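Local coordinates for protein CocE/NonD family hydrolase (Staphylococcus aureus subsp. aureus COL, PDB 3III) that probably hydrolyses ester or amide substrates as a CocE/NonD-family member, with an alpha/beta-hydrolase domain followed by a beta-rich C-terminal domain, at residues A[90-94]-A[445-449]; A[364-368]-A[379-383]; A[430-434]-A[501-505]. Residue numbers count along the deposited sequence, not the author numbering.

Interaction 1 of 3, residues A[90-94]-A[445-449]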
loop_
_atom_site.group_PDB
_atom_site.type_symbol
_atom_site.label_atom_id
_atom_site.label_comp_id
_atom_site.label_asym_id
_atom_site.label_seq_id
_atom_site.Cartn_x
_atom_site.Cartn_y
_atom_site.Cartn_z
ATOM N N LEU A 90 20.906 8.694 5.591
ATOM C CA LEU A 90 19.726 9.538 5.780
ATOM C C LEU A 90 18.435 8.766 5.963
ATOM O O LEU A 90 17.537 9.233 6.665
ATOM C CB LEU A 90 19.598 10.504 4.604
ATOM C CG LEU A 90 20.754 11.534 4.474
ATOM C CD1 LEU A 90 20.468 12.445 3.267
ATOM C CD2 LEU A 90 20.939 12.368 5.724
ATOM N N TRP A 91 18.338 7.585 5.354
ATOM C CA TRP A 91 17.157 6.731 5.521
ATOM C C TRP A 91 17.671 5.268 5.539
ATOM O O TRP A 91 17.578 4.575 4.550
ATOM C CB TRP A 91 16.136 6.944 4.406
ATOM C CG TRP A 91 14.735 6.414 4.782
ATOM C CD1 TRP A 91 14.412 5.709 5.924
ATOM C CD2 TRP A 91 13.489 6.569 4.058
ATOM N NE1 TRP A 91 13.070 5.424 5.936
ATOM C CE2 TRP A 91 12.491 5.900 4.794
ATOM C CE3 TRP A 91 13.132 7.164 2.842
ATOM C CZ2 TRP A 91 11.156 5.877 4.397
ATOM C CZ3 TRP A 91 11.804 7.114 2.436
ATOM C CH2 TRP A 91 10.835 6.477 3.205
ATOM N N PRO A 92 18.287 4.849 6.657
ATOM C CA PRO A 92 19.049 3.602 6.724
ATOM C C PRO A 92 18.231 2.348 6.607
ATOM O O PRO A 92 18.753 1.305 6.172
ATOM C CB PRO A 92 19.759 3.693 8.083
ATOM C CG PRO A 92 19.067 4.743 8.820
ATOM C CD PRO A 92 18.528 5.687 7.841
ATOM N N THR A 93 16.947 2.456 6.889
ATOM C CA THR A 93 16.050 1.301 6.952
ATOM C C THR A 93 15.346 0.999 5.630
ATOM O O THR A 93 14.413 0.196 5.567
ATOM C CB THR A 93 15.002 1.580 7.998
ATOM O OG1 THR A 93 14.296 2.791 7.658
ATOM C CG2 THR A 93 15.630 1.699 9.432
ATOM N N LEU A 94 15.704 1.713 4.564
ATOM C CA LEU A 94 15.126 1.475 3.222
ATOM C C LEU A 94 15.422 0.117 2.623
ATOM O O LEU A 94 14.694 -0.329 1.730
ATOM C CB LEU A 94 15.558 2.543 2.214
ATOM C CG LEU A 94 14.718 3.808 2.186
ATOM C CD1 LEU A 94 15.391 4.782 1.207
ATOM C CD2 LEU A 94 13.255 3.493 1.801
ATOM N N ASN A 445 6.767 3.817 8.292
ATOM C CA ASN A 445 7.218 3.703 6.925
ATOM C C ASN A 445 8.689 3.272 7.001
ATOM O O ASN A 445 9.600 4.074 7.362
ATOM C CB ASN A 445 6.982 5.084 6.214
ATOM C CG ASN A 445 7.348 5.077 4.759
ATOM O OD1 ASN A 445 7.896 4.071 4.277
ATOM N ND2 ASN A 445 7.120 6.205 4.041
ATOM N N HIS A 446 8.938 2.002 6.648
ATOM C CA HIS A 446 10.266 1.361 6.804
ATOM C C HIS A 446 10.831 1.518 8.222
ATOM O O HIS A 446 11.992 1.837 8.392
ATOM C CB HIS A 446 11.276 1.868 5.763
ATOM C CG HIS A 446 10.940 1.435 4.370
ATOM N ND1 HIS A 446 9.881 1.973 3.673
ATOM C CD2 HIS A 446 11.479 0.486 3.575
ATOM C CE1 HIS A 446 9.784 1.355 2.508
ATOM N NE2 HIS A 446 10.745 0.448 2.420
ATOM N N ILE A 447 9.975 1.371 9.222
ATOM C CA ILE A 447 10.450 1.291 10.604
ATOM C C ILE A 447 10.683 -0.176 10.953
ATOM O O ILE A 447 10.128 -1.054 10.324
ATOM C CB ILE A 447 9.501 1.972 11.640
ATOM C CG1 ILE A 447 8.143 1.231 11.772
ATOM C CG2 ILE A 447 9.338 3.463 11.263
ATOM C CD1 ILE A 447 7.227 1.869 12.950
ATOM N N GLU A 448 11.612 -0.414 11.861
ATOM C CA GLU A 448 11.949 -1.797 12.271
ATOM C C GLU A 448 11.474 -2.138 13.675
ATOM O O GLU A 448 11.574 -3.305 14.086
ATOM C CB GLU A 448 13.448 -2.038 12.126
ATOM C CG GLU A 448 13.890 -1.826 10.661
ATOM C CD GLU A 448 15.300 -2.237 10.351
ATOM O OE1 GLU A 448 16.093 -2.581 11.272
ATOM O OE2 GLU A 448 15.642 -2.212 9.131
ATOM N N ASN A 449 10.953 -1.146 14.392
ATOM C CA ASN A 449 10.360 -1.379 15.751
ATOM C C ASN A 449 8.847 -1.376 15.735
ATOM O O ASN A 449 8.210 -0.935 16.695
ATOM C CB ASN A 449 10.869 -0.309 16.751
ATOM C CG ASN A 449 10.389 1.113 16.400
ATOM O OD1 ASN A 449 10.112 1.411 15.247
ATOM N ND2 ASN A 449 10.215 1.954 17.428
HETATM O O HOH W 1 12.466 -0.742 0.468
#

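Interaction 2 of 3, residues A[364-368]-A[379-383]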
loop_
_atom_site.group_PDB
_atom_site.type_symbol
_atom_site.label_atom_id
_atom_site.label_comp_id
_atom_site.label_asym_id
_atom_site.label_seq_id
_atom_site.Cartn_x
_atom_site.Cartn_y
_atom_site.Cartn_z
ATOM N N LEU A 364 -12.516 -9.289 25.975
ATOM C CA LEU A 364 -11.682 -8.426 26.817
ATOM C C LEU A 364 -12.258 -8.379 28.216
ATOM O O LEU A 364 -13.476 -8.344 28.370
ATOM C CB LEU A 364 -11.710 -6.987 26.311
ATOM C CG LEU A 364 -10.762 -6.604 25.204
ATOM C CD1 LEU A 364 -11.049 -7.400 23.950
ATOM C CD2 LEU A 364 -10.869 -5.110 24.998
ATOM N N ASN A 365 -11.379 -8.335 29.222
ATOM C CA ASN A 365 -11.776 -8.134 30.615
ATOM C C ASN A 365 -10.980 -6.915 31.127
ATOM O O ASN A 365 -9.759 -7.005 31.293
ATOM C CB ASN A 365 -11.447 -9.384 31.454
ATOM C CG ASN A 365 -11.901 -9.252 32.898
ATOM O OD1 ASN A 365 -12.281 -8.171 33.304
ATOM N ND2 ASN A 365 -11.967 -10.358 33.631
ATOM N N ALA A 366 -11.669 -5.800 31.411
ATOM C CA ALA A 366 -11.044 -4.530 31.882
ATOM C C ALA A 366 -10.378 -4.614 33.280
ATOM O O ALA A 366 -9.463 -3.818 33.584
ATOM C CB ALA A 366 -12.110 -3.351 31.893
ATOM N N GLU A 367 -10.789 -5.579 34.091
ATOM C CA GLU A 367 -10.292 -5.693 35.471
ATOM C C GLU A 367 -8.900 -6.255 35.586
ATOM O O GLU A 367 -8.157 -5.911 36.504
ATOM C CB GLU A 367 -11.185 -6.606 36.309
ATOM C CG GLU A 367 -12.652 -6.239 36.331
ATOM C CD GLU A 367 -13.393 -6.858 37.529
ATOM O OE1 GLU A 367 -13.932 -7.982 37.396
ATOM O OE2 GLU A 367 -13.433 -6.219 38.601
ATOM N N ASN A 368 -8.560 -7.173 34.681
ATOM C CA ASN A 368 -7.299 -7.907 34.796
ATOM C C ASN A 368 -6.442 -7.962 33.521
ATOM O O ASN A 368 -5.560 -8.818 33.411
ATOM C CB ASN A 368 -7.622 -9.324 35.291
ATOM C CG ASN A 368 -8.410 -10.146 34.257
ATOM O OD1 ASN A 368 -8.623 -9.694 33.115
ATOM N ND2 ASN A 368 -8.799 -11.358 34.634
ATOM N N ALA A 379 -20.281 -6.434 33.867
ATOM C CA ALA A 379 -19.847 -5.195 33.236
ATOM C C ALA A 379 -18.902 -4.475 34.187
ATOM O O ALA A 379 -19.219 -4.305 35.356
ATOM C CB ALA A 379 -21.046 -4.322 32.891
ATOM N N HIS A 380 -17.705 -4.171 33.676
ATOM C CA HIS A 380 -16.700 -3.349 34.352
ATOM C C HIS A 380 -16.113 -2.360 33.398
ATOM O O HIS A 380 -16.280 -2.491 32.216
ATOM C CB HIS A 380 -15.580 -4.191 34.935
ATOM C CG HIS A 380 -16.054 -4.977 36.094
ATOM N ND1 HIS A 380 -16.689 -6.194 35.937
ATOM C CD2 HIS A 380 -16.149 -4.660 37.412
ATOM C CE1 HIS A 380 -17.061 -6.631 37.134
ATOM N NE2 HIS A 380 -16.738 -5.721 38.038
ATOM N N VAL A 381 -15.446 -1.352 33.945
ATOM C CA VAL A 381 -14.937 -0.268 33.134
ATOM C C VAL A 381 -13.472 -0.000 33.410
ATOM O O VAL A 381 -13.053 0.001 34.536
ATOM C CB VAL A 381 -15.782 0.975 33.310
ATOM C CG1 VAL A 381 -15.711 1.505 34.746
ATOM C CG2 VAL A 381 -15.390 2.028 32.263
ATOM N N ALA A 382 -12.694 0.203 32.355
ATOM C CA ALA A 382 -11.304 0.633 32.488
ATOM C C ALA A 382 -11.157 1.997 31.834
ATOM O O ALA A 382 -12.050 2.468 31.097
ATOM C CB ALA A 382 -10.379 -0.335 31.837
ATOM N N GLN A 383 -10.006 2.614 32.072
ATOM C CA GLN A 383 -9.878 4.045 31.884
ATOM C C GLN A 383 -8.438 4.384 31.539
ATOM O O GLN A 383 -7.525 3.752 32.067
ATOM C CB GLN A 383 -10.270 4.669 33.181
ATOM C CG GLN A 383 -10.614 6.080 33.118
ATOM C CD GLN A 383 -11.039 6.607 34.468
ATOM O OE1 GLN A 383 -12.225 6.754 34.721
ATOM N NE2 GLN A 383 -10.083 6.887 35.341
#

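Interaction 3 of 3, residues A[430-434]-A[501-505]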
loop_
_atom_site.group_PDB
_atom_site.type_symbol
_atom_site.label_atom_id
_atom_site.label_comp_id
_atom_site.label_asym_id
_atom_site.label_seq_id
_atom_site.Cartn_x
_atom_site.Cartn_y
_atom_site.Cartn_z
ATOM N N LYS A 430 0.162 -6.483 19.285
ATOM C CA LYS A 430 1.607 -6.754 19.511
ATOM C C LYS A 430 1.770 -8.257 19.795
ATOM O O LYS A 430 0.820 -8.924 20.241
ATOM C CB LYS A 430 2.139 -5.962 20.719
ATOM C CG LYS A 430 2.078 -4.483 20.567
ATOM C CD LYS A 430 2.614 -3.707 21.740
ATOM C CE LYS A 430 2.695 -2.220 21.366
ATOM N NZ LYS A 430 3.714 -1.917 20.303
ATOM N N LYS A 431 2.973 -8.764 19.539
ATOM C CA LYS A 431 3.372 -10.102 19.914
ATOM C C LYS A 431 4.462 -9.962 20.921
ATOM O O LYS A 431 5.373 -9.120 20.717
ATOM C CB LYS A 431 3.927 -10.885 18.732
ATOM C CG LYS A 431 4.286 -12.343 19.181
ATOM C CD LYS A 431 4.508 -13.307 18.046
ATOM C CE LYS A 431 5.942 -13.572 17.721
ATOM N NZ LYS A 431 6.200 -14.819 16.956
ATOM N N LEU A 432 4.367 -10.747 22.011
ATOM C CA LEU A 432 5.352 -10.756 23.047
ATOM C C LEU A 432 5.941 -12.169 23.090
ATOM O O LEU A 432 5.198 -13.157 22.981
ATOM C CB LEU A 432 4.768 -10.402 24.413
ATOM C CG LEU A 432 3.809 -9.226 24.580
ATOM C CD1 LEU A 432 3.501 -9.038 26.079
ATOM C CD2 LEU A 432 4.454 -7.984 24.003
ATOM N N ASP A 433 7.260 -12.255 23.227
ATOM C CA ASP A 433 7.922 -13.553 23.091
ATOM C C ASP A 433 7.745 -14.272 24.427
ATOM O O ASP A 433 7.086 -13.741 25.312
ATOM C CB ASP A 433 9.397 -13.455 22.659
ATOM C CG ASP A 433 10.244 -12.655 23.597
ATOM O OD1 ASP A 433 9.919 -12.549 24.807
ATOM O OD2 ASP A 433 11.268 -12.119 23.108
ATOM N N ARG A 434 8.334 -15.457 24.558
ATOM C CA ARG A 434 8.204 -16.242 25.775
ATOM C C ARG A 434 8.870 -15.607 26.989
ATOM O O ARG A 434 8.597 -16.017 28.075
ATOM C CB ARG A 434 8.755 -17.623 25.579
ATOM C CG ARG A 434 7.977 -18.442 24.590
ATOM C CD ARG A 434 8.878 -19.505 23.991
ATOM N NE ARG A 434 8.073 -20.472 23.247
ATOM C CZ ARG A 434 8.525 -21.191 22.251
ATOM N NH1 ARG A 434 9.795 -21.072 21.869
ATOM N NH2 ARG A 434 7.715 -22.031 21.641
ATOM N N THR A 501 0.982 -13.616 10.923
ATOM C CA THR A 501 1.905 -13.786 12.034
ATOM C C THR A 501 1.701 -15.112 12.719
ATOM O O THR A 501 0.540 -15.541 12.886
ATOM C CB THR A 501 1.672 -12.634 13.079
ATOM O OG1 THR A 501 1.392 -11.428 12.360
ATOM C CG2 THR A 501 2.898 -12.428 14.038
ATOM N N LEU A 502 2.806 -15.767 13.072
ATOM C CA LEU A 502 2.820 -16.955 13.922
ATOM C C LEU A 502 2.928 -16.508 15.370
ATOM O O LEU A 502 3.799 -15.644 15.700
ATOM C CB LEU A 502 4.078 -17.791 13.642
ATOM C CG LEU A 502 4.398 -19.028 14.473
ATOM C CD1 LEU A 502 3.251 -20.064 14.351
ATOM C CD2 LEU A 502 5.769 -19.584 13.932
ATOM N N PHE A 503 2.091 -17.097 16.230
ATOM C CA PHE A 503 2.263 -16.979 17.674
ATOM C C PHE A 503 2.584 -18.379 18.134
ATOM O O PHE A 503 1.739 -19.270 18.031
ATOM C CB PHE A 503 0.962 -16.419 18.347
ATOM C CG PHE A 503 0.658 -15.012 17.983
ATOM C CD1 PHE A 503 0.997 -13.960 18.843
ATOM C CD2 PHE A 503 0.118 -14.697 16.750
ATOM C CE1 PHE A 503 0.748 -12.655 18.499
ATOM C CE2 PHE A 503 -0.121 -13.369 16.389
ATOM C CZ PHE A 503 0.198 -12.355 17.245
ATOM N N LYS A 504 3.825 -18.623 18.552
ATOM C CA LYS A 504 4.227 -19.939 19.033
ATOM C C LYS A 504 3.653 -20.212 20.403
ATOM O O LYS A 504 3.332 -19.305 21.127
ATOM C CB LYS A 504 5.754 -20.073 19.105
ATOM C CG LYS A 504 6.514 -19.894 17.752
ATOM C CD LYS A 504 8.043 -19.874 18.057
ATOM C CE LYS A 504 8.891 -20.109 16.823
ATOM N NZ LYS A 504 10.348 -20.271 17.225
ATOM N N GLN A 505 3.547 -21.491 20.768
ATOM C CA GLN A 505 3.150 -21.880 22.099
ATOM C C GLN A 505 3.987 -21.116 23.090
ATOM O O GLN A 505 5.223 -21.114 22.974
ATOM C CB GLN A 505 3.427 -23.402 22.302
ATOM C CG GLN A 505 3.209 -23.841 23.758
ATOM C CD GLN A 505 3.525 -25.315 23.927
ATOM O OE1 GLN A 505 4.366 -25.881 23.189
ATOM N NE2 GLN A 505 2.879 -25.945 24.902
#

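Interaction 1 of 3, residues A[90-94]-A[445-449]
The loop that follows helix 87-90 meets the C-terminal domain at an interdomain seam, where Trp-91 also touches a bound palmitic acid. Thr-93 OG1 donates to His-446 O at 2.6 Å, the one direct hydrogen bond between 90-94 and 445-449. The Trp-91 indole lies beside this bond, with CZ2 3.7 Å from Asn-445 OD1, while its NE1 is satisfied by Ser-523, which also bonds to His-446 O. His-446 (phi 51°) and Ile-447 both face Asp-443 in a G1 beta bulge where strand 447-458 begins; the CA-to-CB bond of His-446 points toward 90-94. Its ring is held from several sides: ND1 donates to Asn-445 OD1 at 3.0 Å, Leu-94 CD2 sits over one face 3.9 Å from the ring centroid in a CH-pi contact, and a water lies 2.9 Å from His-446 NE2 and donates to Leu-94 O at 2.6 Å. Asn-445 ND2 donates to Thr-529 O. Lys-298 forms a salt bridge with Glu-448 and a hydrogen bond to Thr-93 O.

Interaction 2 of 3, residues A[364-368]-A[379-383]
His-380 opens strand 380-385, and its CA-to-CB bond points toward the turn that ends strand 358-365. Over one face of the imidazole lies the Glu-367 side chain: its CG is 4.0 Å from the ring centroid and 24° off the normal, a CH-pi geometry, and its OE2 comes to 3.3 Å from His-380 CD2. That carboxylate oxygen is also 3.4 Å from His-380 NE2, but the angle is poor and no hydrogen bond forms; the polar partner of the ring is Ser-378 O, bonded to ND1. Val-381 follows with its CB directed away, its side chain lying on Met-543 and Tyr-545, yet its backbone takes part, since Val-381 C is 3.9 Å from Ala-366 CB. The two segments share no hydrogen bond, so they are not paired strands. Both belong to the same antiparallel sheet of the C-terminal domain, where strand 541-546 is the true neighbour of 380-385, and Thr-546 links the two sides by pairing with the His-380 backbone and, through OG1, bonding to Ala-366 N. At Ala-382 the methyl groups meet, CB to Ala-366 CB at 3.5 Å, with CA atoms of the same two residues 5.2 Å apart. The opposing chain is bent there by an Asx turn, in which Glu-367 N donates to Asn-365 OD1 at 3.1 Å.

Interaction 3 of 3, residues A[430-434]-A[501-505]
Lys-431 is a buried lysine whose ammonium group is well supplied with acceptors: NZ donates to Leu-502 O at 2.8 Å and forms salt bridges with Glu-507 and Asp-339. On the way its aliphatic chain runs along Phe-503, with CG 3.6 Å from Phe-503 CE1 and CD 4.1 Å from the ring centroid, an off-centre CH-pi contact; NZ itself, 5.9 Å from that centroid, can add at most a weak cation-pi attraction. The strands concerned belong to different antiparallel sheets, 424-432 to the five-stranded one and 490-503 to the eight-stranded one. Their local axes approach to 8.9 Å at 36°, the face-to-face packing of a beta-sandwich, and Phe-503 also meets Phe-399 and Leu-509. Beyond the strand ends, Arg-434 reaches across with a forked pair of bonds to one carbonyl: NE to Gln-505 O is 2.9 Å and NH2 to Gln-505 O is 3.0 Å. Backbone amides of the same turn find carboxylates, Lys-504 N bonding to Glu-507 and Gln-505 N to Asp-402. The Thr-501 hydroxyl is satisfied by Arg-338. The CB of Lys-430 points away from 501-505, and its NZ forms a salt bridge with Glu-438 and a hydrogen bond with Gln-451 OE1.

In the fold
Interaction 1 joins the hydrolase domain to the C-terminal domain, whereas interactions 2 and 3 lie wholly within the latter. Strand 447-458, entered at interaction 1, is the sheet neighbour of strand 424-432 in interaction 3; the centres of these two contacts are 23 Å apart and their nearest atoms about 6 Å. Interactions 2 and 3 both reach the eight-stranded sheet, with centres 24 Å apart and nearest atoms about 12 Å. Interaction 2 is the most peripheral, 35 Å from the chain centre against 25 Å for interaction 3 and 16 Å for interaction 1, whose Trp-91 side chain is about 4 Å from the palmitic acid.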